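Local coordinates for RagA protein (Porphyromonas gingivalis, PDB 6SLN) that probably imports oligopeptides across the outer membrane as the TonB-dependent barrel-and-plug component of the RagAB peptide transporter, working with the lipoprotein RagB, at residues L122-V126 with A861-Y865; Q125-M129 with S184-D188; K209-M213 with S322-Y328; Y528-G534 with P560-E566; D587-D593 with S604-V610. The contacts are given in a common frame with arbitrary orientation. Numbering follows the deposited sequence.

Contact 1 (L122-V126 with A861-Y865); sequences LQGQV and ADFAY
In a TonB-dependent transporter a plug domain fills the lumen of a β-barrel, and here a plug loop meets the inner face of one barrel strand. Residues 861-865 are extended, in the strand 857-873; residues 122-126 form an irregular loop before the plug strand 129-132, tightened by a hydrogen bond from Gln125 N to Leu122 O (2.9 Å). The nearest backbone approach pairs Gly124 with Ala864, CA to CA 4.0 Å. Ala864, the residue most covered, points its CB at the loop, 3.4 Å from Gly124 CA and 3.4 Å from Gln123 O. So close an approach depends on glycine: at phi/psi of 84°/4° a CB on Gly124 would strike Ala864 CB and the O of Phe863, and would jam against the preceding carbonyl. Gln125, phi/psi -104°/-23°, folds back with chi1 and chi2 both m, which brings its amide end to the strand although its CA-to-CB bond lies sideways. Asp862, chi1 m, points toward the loop, and its OD2 is hydrogen-bonded to the hydroxyl of Ser849 on the adjacent barrel strand. Gln123, chi1 and chi2 both t, runs past Ala864 to hydrogen-bond with Lys930 of the barrel and Val131 of the plug. The two polar ends meet where Gln125 NE2 stands 3.1 Å from Asp862 OD2.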
# COMPACT_ATOMS: atom_id res chain seq x y z
N LEU A 122 -17.46 32.76 -8.68
CA LEU A 122 -18.68 32.96 -9.45
C LEU A 122 -19.89 33.18 -8.56
O LEU A 122 -20.98 33.43 -9.08
CB LEU A 122 -18.89 31.78 -10.42
CG LEU A 122 -17.88 32.00 -11.54
CD1 LEU A 122 -16.71 31.03 -11.46
CD2 LEU A 122 -18.51 32.03 -12.96
N GLN A 123 -19.73 33.12 -7.25
CA GLN A 123 -20.79 33.55 -6.35
C GLN A 123 -21.20 34.97 -6.67
O GLN A 123 -20.37 35.88 -6.63
CB GLN A 123 -20.33 33.44 -4.91
CG GLN A 123 -21.47 33.36 -3.95
CD GLN A 123 -21.04 33.51 -2.52
OE1 GLN A 123 -20.25 34.40 -2.20
NE2 GLN A 123 -21.53 32.63 -1.66
N GLY A 124 -22.47 35.15 -7.01
CA GLY A 124 -23.00 36.45 -7.36
C GLY A 124 -22.81 36.88 -8.79
O GLY A 124 -23.20 38.00 -9.13
N GLN A 125 -22.24 36.03 -9.66
CA GLN A 125 -21.86 36.45 -11.00
C GLN A 125 -22.81 35.97 -12.09
O GLN A 125 -22.86 36.57 -13.17
CB GLN A 125 -20.44 35.97 -11.32
CG GLN A 125 -19.36 36.56 -10.42
CD GLN A 125 -19.32 38.07 -10.49
OE1 GLN A 125 -19.22 38.65 -11.57
NE2 GLN A 125 -19.40 38.72 -9.33
N VAL A 126 -23.56 34.89 -11.86
CA VAL A 126 -24.44 34.35 -12.88
C VAL A 126 -25.84 34.14 -12.31
O VAL A 126 -26.01 33.44 -11.31
CB VAL A 126 -23.89 33.03 -13.44
CG1 VAL A 126 -24.84 32.46 -14.48
CG2 VAL A 126 -22.51 33.24 -14.05
N ALA A 861 -15.46 46.30 -7.75
CA ALA A 861 -16.09 45.68 -6.60
C ALA A 861 -17.05 44.62 -7.12
O ALA A 861 -17.86 44.88 -8.01
CB ALA A 861 -16.84 46.70 -5.74
N ASP A 862 -16.93 43.41 -6.58
CA ASP A 862 -17.83 42.32 -6.91
C ASP A 862 -18.59 41.96 -5.63
O ASP A 862 -17.99 41.52 -4.65
CB ASP A 862 -17.06 41.13 -7.48
CG ASP A 862 -16.61 41.36 -8.91
OD1 ASP A 862 -15.59 42.04 -9.11
OD2 ASP A 862 -17.28 40.86 -9.84
N PHE A 863 -19.90 42.20 -5.64
CA PHE A 863 -20.78 41.81 -4.55
C PHE A 863 -21.63 40.61 -4.94
O PHE A 863 -21.89 40.34 -6.12
CB PHE A 863 -21.74 42.93 -4.17
CG PHE A 863 -21.09 44.14 -3.63
CD1 PHE A 863 -20.51 45.06 -4.48
CD2 PHE A 863 -21.14 44.40 -2.28
CE1 PHE A 863 -19.95 46.19 -3.99
CE2 PHE A 863 -20.57 45.53 -1.78
CZ PHE A 863 -19.97 46.43 -2.63
N ALA A 864 -22.12 39.93 -3.91
CA ALA A 864 -22.94 38.74 -4.03
C ALA A 864 -23.79 38.63 -2.77
O ALA A 864 -23.37 39.05 -1.68
CB ALA A 864 -22.08 37.49 -4.22
N TYR A 865 -24.98 38.06 -2.90
CA TYR A 865 -25.82 37.90 -1.73
C TYR A 865 -26.64 36.61 -1.79
O TYR A 865 -26.88 36.03 -2.86
CB TYR A 865 -26.75 39.11 -1.52
CG TYR A 865 -27.56 39.49 -2.73
CD1 TYR A 865 -27.05 40.35 -3.68
CD2 TYR A 865 -28.85 39.00 -2.90
CE1 TYR A 865 -27.80 40.72 -4.78
CE2 TYR A 865 -29.61 39.36 -3.99
CZ TYR A 865 -29.08 40.22 -4.93
OH TYR A 865 -29.83 40.56 -6.02

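Contact 2 (Q125-M129 with S184-D188); sequences QVAGM and SVLKD
Val126 to Met129 make a type II β turn, closed by a hydrogen bond from Met129 N to Val126 O (3.2 Å); Ala127 has phi/psi of -59°/127° and Gly128 of 91°/-6°, a conformation that calls for glycine. Residues 184-186 are extended as the end of a plug strand, and the chain leaves it at Lys187 (-105°/-23°). The backbones stay apart, Val126 CA to Val185 CA being 7.7 Å, so side chains bridge the gap. Val185, chi1 t, receives Met129 CE on its CG2 at 3.6 Å and Val126 CG1 at 4.0 Å from its CB. Lys187, chi1 m and chi2 t, reaches the turn and gives a short hydrogen bond from NZ to Ala127 O, 2.6 Å. The same ammonium forms a salt bridge with Asp738 of the barrel, a buried charge thus shared between plug and wall. Around this buried packing within the plug, strand 102-106 touches Val126, while Val144 and Ile146 of strand 143-146 lie against Met129.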
# COMPACT_ATOMS: atom_id res chain seq x y z
N GLN A 125 -22.24 36.03 -9.66
CA GLN A 125 -21.86 36.45 -11.00
C GLN A 125 -22.81 35.97 -12.09
O GLN A 125 -22.86 36.57 -13.17
CB GLN A 125 -20.44 35.97 -11.32
CG GLN A 125 -19.36 36.56 -10.42
CD GLN A 125 -19.32 38.07 -10.49
OE1 GLN A 125 -19.22 38.65 -11.57
NE2 GLN A 125 -19.40 38.72 -9.33
N VAL A 126 -23.56 34.89 -11.86
CA VAL A 126 -24.44 34.35 -12.88
C VAL A 126 -25.84 34.14 -12.31
O VAL A 126 -26.01 33.44 -11.31
CB VAL A 126 -23.89 33.03 -13.44
CG1 VAL A 126 -24.84 32.46 -14.48
CG2 VAL A 126 -22.51 33.24 -14.05
N ALA A 127 -26.83 34.74 -12.97
CA ALA A 127 -28.22 34.62 -12.54
C ALA A 127 -28.65 33.16 -12.51
O ALA A 127 -28.50 32.44 -13.50
CB ALA A 127 -29.13 35.41 -13.48
N GLY A 128 -29.19 32.72 -11.37
CA GLY A 128 -29.70 31.38 -11.22
C GLY A 128 -28.70 30.36 -10.72
O GLY A 128 -29.09 29.21 -10.46
N MET A 129 -27.43 30.73 -10.56
CA MET A 129 -26.42 29.79 -10.11
C MET A 129 -26.05 30.13 -8.67
O MET A 129 -25.59 31.25 -8.41
CB MET A 129 -25.19 29.83 -11.03
CG MET A 129 -24.10 28.86 -10.65
SD MET A 129 -22.58 29.20 -11.58
CE MET A 129 -22.30 27.60 -12.32
N SER A 184 -18.85 29.44 -19.39
CA SER A 184 -20.24 29.51 -19.79
C SER A 184 -21.08 28.64 -18.86
O SER A 184 -20.71 27.49 -18.59
CB SER A 184 -20.43 29.07 -21.24
OG SER A 184 -19.61 29.81 -22.13
N VAL A 185 -22.17 29.19 -18.36
CA VAL A 185 -23.08 28.42 -17.52
C VAL A 185 -24.34 28.19 -18.34
O VAL A 185 -24.99 29.14 -18.79
CB VAL A 185 -23.38 29.13 -16.19
CG1 VAL A 185 -24.30 28.27 -15.32
CG2 VAL A 185 -22.07 29.38 -15.46
N LEU A 186 -24.67 26.91 -18.55
CA LEU A 186 -25.83 26.51 -19.34
C LEU A 186 -26.95 26.07 -18.40
O LEU A 186 -26.78 25.12 -17.62
CB LEU A 186 -25.46 25.38 -20.30
CG LEU A 186 -24.12 25.47 -21.01
CD1 LEU A 186 -24.01 24.30 -21.92
CD2 LEU A 186 -24.01 26.75 -21.79
N LYS A 187 -28.09 26.75 -18.49
CA LYS A 187 -29.14 26.62 -17.49
C LYS A 187 -30.35 25.80 -17.94
O LYS A 187 -31.05 25.27 -17.07
CB LYS A 187 -29.63 28.01 -17.06
CG LYS A 187 -28.49 28.97 -16.73
CD LYS A 187 -28.97 30.21 -15.97
CE LYS A 187 -28.55 31.51 -16.68
NZ LYS A 187 -29.05 32.77 -16.03
N ASP A 188 -30.61 25.67 -19.24
CA ASP A 188 -31.84 25.06 -19.72
C ASP A 188 -31.57 23.88 -20.65
O ASP A 188 -30.48 23.71 -21.19
CB ASP A 188 -32.70 26.08 -20.47
CG ASP A 188 -32.18 26.36 -21.84
OD1 ASP A 188 -31.16 27.05 -21.94
OD2 ASP A 188 -32.77 25.86 -22.81

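Contact 3 (K209-M213 with S322-Y328)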
# COMPACT_ATOMS: atom_id res chain seq x y z
N LYS A 209 -7.30 29.12 -22.63
CA LYS A 209 -6.86 30.11 -23.61
C LYS A 209 -6.08 29.47 -24.76
O LYS A 209 -5.35 28.50 -24.58
CB LYS A 209 -5.98 31.17 -22.95
CG LYS A 209 -6.74 32.15 -22.08
CD LYS A 209 -5.82 32.86 -21.09
CE LYS A 209 -6.50 34.11 -20.51
NZ LYS A 209 -5.92 34.56 -19.20
N LYS A 210 -6.26 30.04 -25.95
CA LYS A 210 -5.48 29.71 -27.13
C LYS A 210 -4.69 30.95 -27.54
O LYS A 210 -5.05 32.08 -27.21
CB LYS A 210 -6.38 29.25 -28.29
CG LYS A 210 -7.61 28.46 -27.88
CD LYS A 210 -7.25 27.17 -27.14
CE LYS A 210 -8.48 26.27 -26.95
NZ LYS A 210 -8.38 25.52 -25.67
N GLY A 211 -3.62 30.73 -28.30
CA GLY A 211 -2.78 31.84 -28.72
C GLY A 211 -3.39 32.64 -29.86
O GLY A 211 -3.74 32.08 -30.91
N LYS A 212 -3.51 33.95 -29.67
CA LYS A 212 -3.81 34.85 -30.77
C LYS A 212 -2.70 34.76 -31.80
O LYS A 212 -1.52 34.90 -31.47
CB LYS A 212 -3.95 36.28 -30.26
CG LYS A 212 -4.01 37.33 -31.35
CD LYS A 212 -2.76 38.20 -31.37
CE LYS A 212 -3.04 39.57 -31.97
NZ LYS A 212 -1.76 40.29 -32.17
N MET A 213 -3.07 34.54 -33.06
CA MET A 213 -2.07 34.39 -34.11
C MET A 213 -1.47 35.75 -34.48
O MET A 213 -2.02 36.80 -34.15
CB MET A 213 -2.68 33.77 -35.36
CG MET A 213 -3.60 32.61 -35.08
SD MET A 213 -3.37 31.40 -36.37
CE MET A 213 -1.73 30.88 -36.01
N SER A 322 1.42 31.48 -35.75
CA SER A 322 1.50 31.92 -37.13
C SER A 322 0.89 30.88 -38.05
O SER A 322 1.00 29.67 -37.80
CB SER A 322 2.94 32.18 -37.56
OG SER A 322 3.01 33.07 -38.66
N GLN A 323 0.22 31.36 -39.09
CA GLN A 323 -0.22 30.57 -40.24
C GLN A 323 -0.99 29.32 -39.80
O GLN A 323 -0.66 28.19 -40.16
CB GLN A 323 0.95 30.19 -41.14
CG GLN A 323 1.29 31.22 -42.20
CD GLN A 323 2.69 31.78 -42.03
OE1 GLN A 323 3.06 32.23 -40.94
NE2 GLN A 323 3.47 31.76 -43.10
N GLY A 324 -2.04 29.54 -39.02
CA GLY A 324 -2.93 28.46 -38.62
C GLY A 324 -2.41 27.52 -37.56
O GLY A 324 -3.00 26.44 -37.38
N THR A 325 -1.32 27.86 -36.86
CA THR A 325 -0.82 27.09 -35.72
C THR A 325 -0.77 27.98 -34.49
O THR A 325 0.04 28.92 -34.43
CB THR A 325 0.57 26.51 -35.98
OG1 THR A 325 0.55 25.66 -37.12
CG2 THR A 325 1.02 25.69 -34.78
N SER A 326 -1.60 27.68 -33.49
CA SER A 326 -1.63 28.39 -32.22
C SER A 326 -0.98 27.56 -31.12
O SER A 326 -0.83 26.33 -31.23
CB SER A 326 -3.08 28.73 -31.84
OG SER A 326 -3.22 28.89 -30.43
N TYR A 327 -0.57 28.24 -30.05
CA TYR A 327 -0.07 27.58 -28.85
C TYR A 327 -0.38 28.46 -27.65
O TYR A 327 -0.55 29.68 -27.78
CB TYR A 327 1.44 27.30 -28.92
CG TYR A 327 2.30 28.55 -28.92
CD1 TYR A 327 2.52 29.26 -30.10
CD2 TYR A 327 2.87 29.03 -27.75
CE1 TYR A 327 3.29 30.42 -30.10
CE2 TYR A 327 3.65 30.19 -27.75
CZ TYR A 327 3.85 30.88 -28.92
OH TYR A 327 4.62 32.02 -28.93
N TYR A 328 -0.46 27.84 -26.48
CA TYR A 328 -0.53 28.59 -25.23
C TYR A 328 0.15 27.74 -24.15
O TYR A 328 -0.34 26.66 -23.81
CB TYR A 328 -1.98 28.93 -24.86
CG TYR A 328 -2.16 29.51 -23.46
CD1 TYR A 328 -2.19 30.88 -23.25
CD2 TYR A 328 -2.32 28.68 -22.35
CE1 TYR A 328 -2.36 31.40 -21.98
CE2 TYR A 328 -2.48 29.18 -21.09
CZ TYR A 328 -2.50 30.54 -20.90
OH TYR A 328 -2.67 31.04 -19.62
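This is a junction between plug and barrel: residues 209-213, in the linker that leaves the plug strand 203-208 for the first barrel strand 218-230, lie along the β-hairpin formed by strands 309-322 and 325-337. The hairpin reverses through a type I' turn from Ser322 to Thr325, with Gln323 and Gly324 both at positive phi and Thr325 N bonded to Ser322 O at 3.1 Å. The linker runs beside it without regular strand pairing. One hydrogen bond fixes the middle, from Gly211 N to Ser326 OG at 2.8 Å, and Gly211 CA adds a CA-H...O contact to Tyr327 O at 3.2 Å. A CB on Gly211 would clash with that carbonyl. Further along, Lys209 lays its CB over the face of the Tyr328 ring, a CH-pi contact of 3.9 Å to the centroid, while its NZ leads away to the carbonyl of Asn178; Tyr328 OH bonds to Asp179, so the tyrosine ties the barrel back to the plug. The same hairpin also meets a second copy of RagA, where Tyr327 packs on Ile359 of that neighbouring subunit. At the turn Met213 has the largest area covered by the other segment, its thioether end curling into the hairpin mouth so that CE sits 3.2 Å from Ser322 N and 3.1 Å from Thr325 O.

Contact 4 (Y528-G534 with P560-E566)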
# COMPACT_ATOMS: atom_id res chain seq x y z
N TYR A 528 -14.59 5.48 -15.80
CA TYR A 528 -13.77 5.83 -14.65
C TYR A 528 -13.40 4.56 -13.90
O TYR A 528 -14.28 3.75 -13.59
CB TYR A 528 -14.51 6.80 -13.71
CG TYR A 528 -13.90 6.93 -12.31
CD1 TYR A 528 -14.18 5.99 -11.33
CD2 TYR A 528 -13.06 7.99 -11.99
CE1 TYR A 528 -13.64 6.08 -10.08
CE2 TYR A 528 -12.52 8.10 -10.73
CZ TYR A 528 -12.81 7.14 -9.77
OH TYR A 528 -12.28 7.21 -8.50
N GLU A 529 -12.13 4.39 -13.62
CA GLU A 529 -11.66 3.42 -12.64
C GLU A 529 -10.94 4.19 -11.56
O GLU A 529 -10.21 5.14 -11.86
CB GLU A 529 -10.70 2.38 -13.24
CG GLU A 529 -11.29 1.48 -14.29
CD GLU A 529 -11.54 2.20 -15.60
OE1 GLU A 529 -12.61 1.95 -16.20
OE2 GLU A 529 -10.68 3.01 -16.03
N GLY A 530 -11.12 3.80 -10.32
CA GLY A 530 -10.41 4.43 -9.22
C GLY A 530 -10.20 3.45 -8.09
O GLY A 530 -11.05 2.58 -7.84
N ASP A 531 -9.07 3.57 -7.40
CA ASP A 531 -8.88 2.75 -6.22
C ASP A 531 -8.05 3.50 -5.19
O ASP A 531 -7.56 4.61 -5.44
CB ASP A 531 -8.24 1.40 -6.56
CG ASP A 531 -6.78 1.50 -6.97
OD1 ASP A 531 -6.33 2.59 -7.36
OD2 ASP A 531 -6.08 0.47 -6.91
N VAL A 532 -7.93 2.89 -4.02
CA VAL A 532 -6.99 3.33 -3.01
C VAL A 532 -6.52 2.08 -2.28
O VAL A 532 -7.28 1.12 -2.11
CB VAL A 532 -7.61 4.38 -2.04
CG1 VAL A 532 -8.96 3.93 -1.49
CG2 VAL A 532 -6.69 4.71 -0.87
N ILE A 533 -5.25 2.08 -1.89
CA ILE A 533 -4.69 1.06 -1.01
C ILE A 533 -3.91 1.77 0.07
O ILE A 533 -3.41 2.89 -0.12
CB ILE A 533 -3.77 0.06 -1.73
CG1 ILE A 533 -2.50 0.77 -2.22
CG2 ILE A 533 -4.51 -0.63 -2.85
CD1 ILE A 533 -1.55 -0.11 -3.06
N GLY A 534 -3.81 1.12 1.21
CA GLY A 534 -3.15 1.75 2.32
C GLY A 534 -2.62 0.70 3.24
O GLY A 534 -3.28 -0.31 3.48
N PRO A 560 -4.58 -4.30 5.57
CA PRO A 560 -4.41 -3.09 4.75
C PRO A 560 -5.76 -2.47 4.45
O PRO A 560 -6.82 -3.01 4.77
CB PRO A 560 -3.73 -3.59 3.47
CG PRO A 560 -3.33 -5.02 3.77
CD PRO A 560 -4.24 -5.53 4.84
N GLU A 561 -5.71 -1.29 3.82
CA GLU A 561 -6.89 -0.62 3.31
C GLU A 561 -6.99 -0.86 1.80
O GLU A 561 -5.99 -0.90 1.09
CB GLU A 561 -6.85 0.89 3.59
CG GLU A 561 -7.10 1.26 5.04
CD GLU A 561 -6.83 2.76 5.35
OE1 GLU A 561 -5.81 3.34 4.89
OE2 GLU A 561 -7.66 3.35 6.09
N HIS A 562 -8.23 -0.99 1.32
CA HIS A 562 -8.44 -1.29 -0.09
C HIS A 562 -9.86 -0.96 -0.52
O HIS A 562 -10.82 -1.62 -0.09
CB HIS A 562 -8.15 -2.76 -0.33
CG HIS A 562 -7.84 -3.07 -1.75
ND1 HIS A 562 -7.57 -4.35 -2.19
CD2 HIS A 562 -7.77 -2.27 -2.84
CE1 HIS A 562 -7.34 -4.32 -3.49
NE2 HIS A 562 -7.44 -3.07 -3.91
N ARG A 563 -10.01 0.03 -1.39
CA ARG A 563 -11.29 0.34 -2.00
C ARG A 563 -11.09 0.47 -3.50
O ARG A 563 -10.00 0.82 -3.98
CB ARG A 563 -11.90 1.63 -1.44
CG ARG A 563 -12.82 1.45 -0.23
CD ARG A 563 -12.61 2.54 0.85
NE ARG A 563 -12.32 3.89 0.33
CZ ARG A 563 -11.50 4.77 0.93
NH1 ARG A 563 -10.88 4.44 2.07
NH2 ARG A 563 -11.29 5.97 0.39
N VAL A 564 -12.14 0.14 -4.24
CA VAL A 564 -12.14 0.18 -5.69
C VAL A 564 -13.49 0.73 -6.13
O VAL A 564 -14.52 0.41 -5.53
CB VAL A 564 -11.89 -1.22 -6.29
CG1 VAL A 564 -11.90 -1.18 -7.79
CG2 VAL A 564 -10.58 -1.82 -5.76
N ALA A 565 -13.49 1.58 -7.14
CA ALA A 565 -14.71 2.16 -7.68
C ALA A 565 -14.61 2.23 -9.20
O ALA A 565 -13.55 2.59 -9.73
CB ALA A 565 -14.95 3.57 -7.11
N GLU A 566 -15.70 1.92 -9.89
CA GLU A 566 -15.75 2.23 -11.31
C GLU A 566 -17.17 2.53 -11.76
O GLU A 566 -18.15 2.11 -11.14
CB GLU A 566 -15.17 1.12 -12.18
CG GLU A 566 -15.39 -0.24 -11.65
CD GLU A 566 -14.37 -1.20 -12.19
OE1 GLU A 566 -14.52 -2.42 -11.98
OE2 GLU A 566 -13.43 -0.72 -12.84
O HOH W 1 -6.96 -2.22 -6.56
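Two neighbouring antiparallel strands of the transporter's β-barrel, 528-534 and 561-566, run with axes 4.5 Å apart and 176° between their directions. Three hydrogen-bonded pairs satisfy the backbone in both senses. Gly530 N gives to Ala565 O at 2.8 Å and Ala565 N returns to Gly530 O at 2.7 Å; Val532 N and Arg563 O meet at 2.9 Å, Arg563 N and Val532 O at 3.0 Å; Gly534 N reaches Glu561 O at 3.0 Å, and Glu561 N reaches Gly534 O at 2.6 Å. Backbone groups of Glu529, Asp531 and Ile533 bond instead to strand 487-510 on the other flank. The side chains find partners further afield. Glu561 forms a salt bridge with Arg492, on the face where Val532 CG1 packs over the Arg563 guanidinium, 3.6 Å from CZ. Asp531 and His562, on the opposite face, look to another copy of RagA: Asp531 pairs with Arg470 of the second subunit, and His562 ND1 bonds to Leu548 N there, which makes this face part of the subunit interface. A water links the two residues, donating to Asp531 OD2 at 2.9 Å and lying 2.8 Å from His562 NE2.

Contact 5 (D587-D593 with S604-V610)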
# COMPACT_ATOMS: atom_id res chain seq x y z
N ASP A 587 -34.30 24.87 -32.45
CA ASP A 587 -33.39 23.81 -32.06
C ASP A 587 -34.20 22.60 -31.64
O ASP A 587 -35.31 22.72 -31.12
CB ASP A 587 -32.47 24.24 -30.92
CG ASP A 587 -31.68 25.50 -31.25
OD1 ASP A 587 -31.21 25.63 -32.40
OD2 ASP A 587 -31.53 26.35 -30.35
N PHE A 588 -33.63 21.42 -31.86
CA PHE A 588 -34.30 20.18 -31.54
C PHE A 588 -33.20 19.18 -31.22
O PHE A 588 -32.21 19.09 -31.95
CB PHE A 588 -35.18 19.72 -32.71
CG PHE A 588 -35.64 18.31 -32.60
CD1 PHE A 588 -36.34 17.89 -31.47
CD2 PHE A 588 -35.39 17.40 -33.61
CE1 PHE A 588 -36.78 16.58 -31.36
CE2 PHE A 588 -35.82 16.09 -33.50
CZ PHE A 588 -36.52 15.68 -32.37
N SER A 589 -33.35 18.46 -30.11
CA SER A 589 -32.33 17.53 -29.65
C SER A 589 -33.00 16.24 -29.20
O SER A 589 -34.06 16.27 -28.57
CB SER A 589 -31.52 18.13 -28.51
OG SER A 589 -32.09 17.86 -27.24
N VAL A 590 -32.41 15.10 -29.57
CA VAL A 590 -32.75 13.81 -28.96
C VAL A 590 -31.45 13.09 -28.67
O VAL A 590 -30.45 13.24 -29.38
CB VAL A 590 -33.70 12.95 -29.83
CG1 VAL A 590 -33.05 12.55 -31.12
CG2 VAL A 590 -34.16 11.71 -29.06
N ARG A 591 -31.45 12.30 -27.59
CA ARG A 591 -30.23 11.63 -27.15
C ARG A 591 -30.64 10.42 -26.33
O ARG A 591 -31.75 10.33 -25.82
CB ARG A 591 -29.37 12.57 -26.31
CG ARG A 591 -30.03 12.84 -24.97
CD ARG A 591 -29.03 13.14 -23.88
NE ARG A 591 -27.92 13.90 -24.43
CZ ARG A 591 -26.66 13.58 -24.22
NH1 ARG A 591 -26.38 12.54 -23.45
NH2 ARG A 591 -25.70 14.32 -24.76
N ASN A 592 -29.70 9.47 -26.21
CA ASN A 592 -29.92 8.30 -25.39
C ASN A 592 -28.69 8.07 -24.53
O ASN A 592 -27.56 8.21 -25.01
CB ASN A 592 -30.20 7.06 -26.24
CG ASN A 592 -30.21 5.79 -25.41
OD1 ASN A 592 -29.17 5.17 -25.19
ND2 ASN A 592 -31.38 5.39 -24.94
N ASP A 593 -28.93 7.72 -23.27
CA ASP A 593 -27.88 7.58 -22.26
C ASP A 593 -28.06 6.26 -21.53
O ASP A 593 -29.17 5.91 -21.13
CB ASP A 593 -27.92 8.72 -21.24
CG ASP A 593 -27.52 10.05 -21.83
OD1 ASP A 593 -26.52 10.06 -22.56
OD2 ASP A 593 -28.20 11.07 -21.56
N SER A 604 -31.01 2.39 -19.62
CA SER A 604 -31.18 3.25 -20.77
C SER A 604 -32.31 4.25 -20.61
O SER A 604 -33.32 3.99 -19.95
CB SER A 604 -31.43 2.43 -22.03
OG SER A 604 -31.39 3.28 -23.16
N ALA A 605 -32.13 5.40 -21.25
CA ALA A 605 -33.01 6.55 -21.06
C ALA A 605 -32.87 7.48 -22.25
O ALA A 605 -31.76 7.85 -22.64
CB ALA A 605 -32.66 7.27 -19.74
N TRP A 606 -34.00 7.85 -22.84
CA TRP A 606 -34.02 8.76 -23.96
C TRP A 606 -34.42 10.15 -23.48
O TRP A 606 -35.30 10.29 -22.62
CB TRP A 606 -34.99 8.28 -25.04
CG TRP A 606 -34.49 7.10 -25.80
CD1 TRP A 606 -34.72 5.78 -25.52
CD2 TRP A 606 -33.66 7.12 -26.96
NE1 TRP A 606 -34.07 4.99 -26.44
CE2 TRP A 606 -33.42 5.79 -27.33
CE3 TRP A 606 -33.09 8.15 -27.72
CZ2 TRP A 606 -32.63 5.45 -28.43
CZ3 TRP A 606 -32.31 7.82 -28.81
CH2 TRP A 606 -32.09 6.47 -29.16
N PHE A 607 -33.78 11.16 -24.04
CA PHE A 607 -34.07 12.54 -23.67
C PHE A 607 -34.13 13.39 -24.92
O PHE A 607 -33.55 13.07 -25.96
CB PHE A 607 -33.03 13.10 -22.69
CG PHE A 607 -32.88 12.30 -21.44
CD1 PHE A 607 -33.80 12.41 -20.41
CD2 PHE A 607 -31.82 11.42 -21.30
CE1 PHE A 607 -33.65 11.66 -19.25
CE2 PHE A 607 -31.67 10.66 -20.14
CZ PHE A 607 -32.58 10.78 -19.12
N TYR A 608 -34.85 14.49 -24.80
CA TYR A 608 -35.06 15.36 -25.94
C TYR A 608 -35.21 16.78 -25.45
O TYR A 608 -35.49 17.02 -24.27
CB TYR A 608 -36.31 14.98 -26.73
CG TYR A 608 -37.56 15.08 -25.90
CD1 TYR A 608 -38.30 16.26 -25.84
CD2 TYR A 608 -37.99 13.99 -25.15
CE1 TYR A 608 -39.44 16.35 -25.07
CE2 TYR A 608 -39.14 14.07 -24.38
CZ TYR A 608 -39.85 15.24 -24.34
OH TYR A 608 -40.99 15.30 -23.56
N SER A 609 -35.06 17.71 -26.38
CA SER A 609 -35.30 19.12 -26.13
C SER A 609 -35.83 19.74 -27.40
O SER A 609 -35.50 19.30 -28.51
CB SER A 609 -34.02 19.84 -25.70
OG SER A 609 -33.47 20.55 -26.80
N VAL A 610 -36.63 20.77 -27.24
CA VAL A 610 -37.10 21.55 -28.37
C VAL A 610 -36.98 23.00 -27.96
O VAL A 610 -37.43 23.39 -26.88
CB VAL A 610 -38.55 21.19 -28.73
CG1 VAL A 610 -39.38 21.13 -27.47
CG2 VAL A 610 -39.12 22.19 -29.72
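Backbone hydrogen bonds dominate this antiparallel β-hairpin of the barrel, whose segment axes lie at 175° between their N-to-C directions. Ser589 pairs with Ser609 and Arg591 with Phe607, all four N-to-O distances being 2.8 Å; Asp593 N holds Ala605 O at 2.9 Å, while the return bond, Ala605 N to Asp593 O, is weak at 3.0 Å. Polar side chains add a weak bond from Ser609 OG to Ser589 OG (3.1 Å) and a better one from Asn592 ND2 to Ser604 OG (2.8 Å). Along one strand, Arg591 NH1 makes a salt bridge to Asp593 OD1 at 2.6 Å, and Asp593 OD1 is also hydrogen-bonded to Ser571 OG of the neighbouring strand. Among ring contacts, Asn592 CB stands 3.2 Å above the centroid of the six-membered ring of Trp606, a close CH-pi contact, and Val590 CG2 touches Trp606 CE3 at 4.0 Å. Trp606, Tyr608 and Phe588 share the surface face; Arg591 and Ser589 share the other, meeting Ser193 of the plug. Strand 561-580 flanks 587-593, and strand 627-641 flanks 604-610.

In the fold
The five contacts trace a plugged barrel from its filling to its wall. Contact 2 is wholly buried within the plug; contact 1 shares Gln125 and Val126 with it, so one loop faces the plug's own strand and the barrel. Contacts 1 and 3 both join plug-side loops to the barrel sheet, each with a glycine at its closest backbone approach; contact 3 adds a hydrogen bond and the packing of Met213, whereas contact 1 is chiefly the fit of Ala864 against the loop. Contacts 4 and 5 each pair two strands of that sheet, 561-580 of contact 4 neighbouring 584-595 of contact 5. Contact 4's outer face mixes polar and aliphatic side chains and meets the second subunit; contact 5's is rich in aromatics.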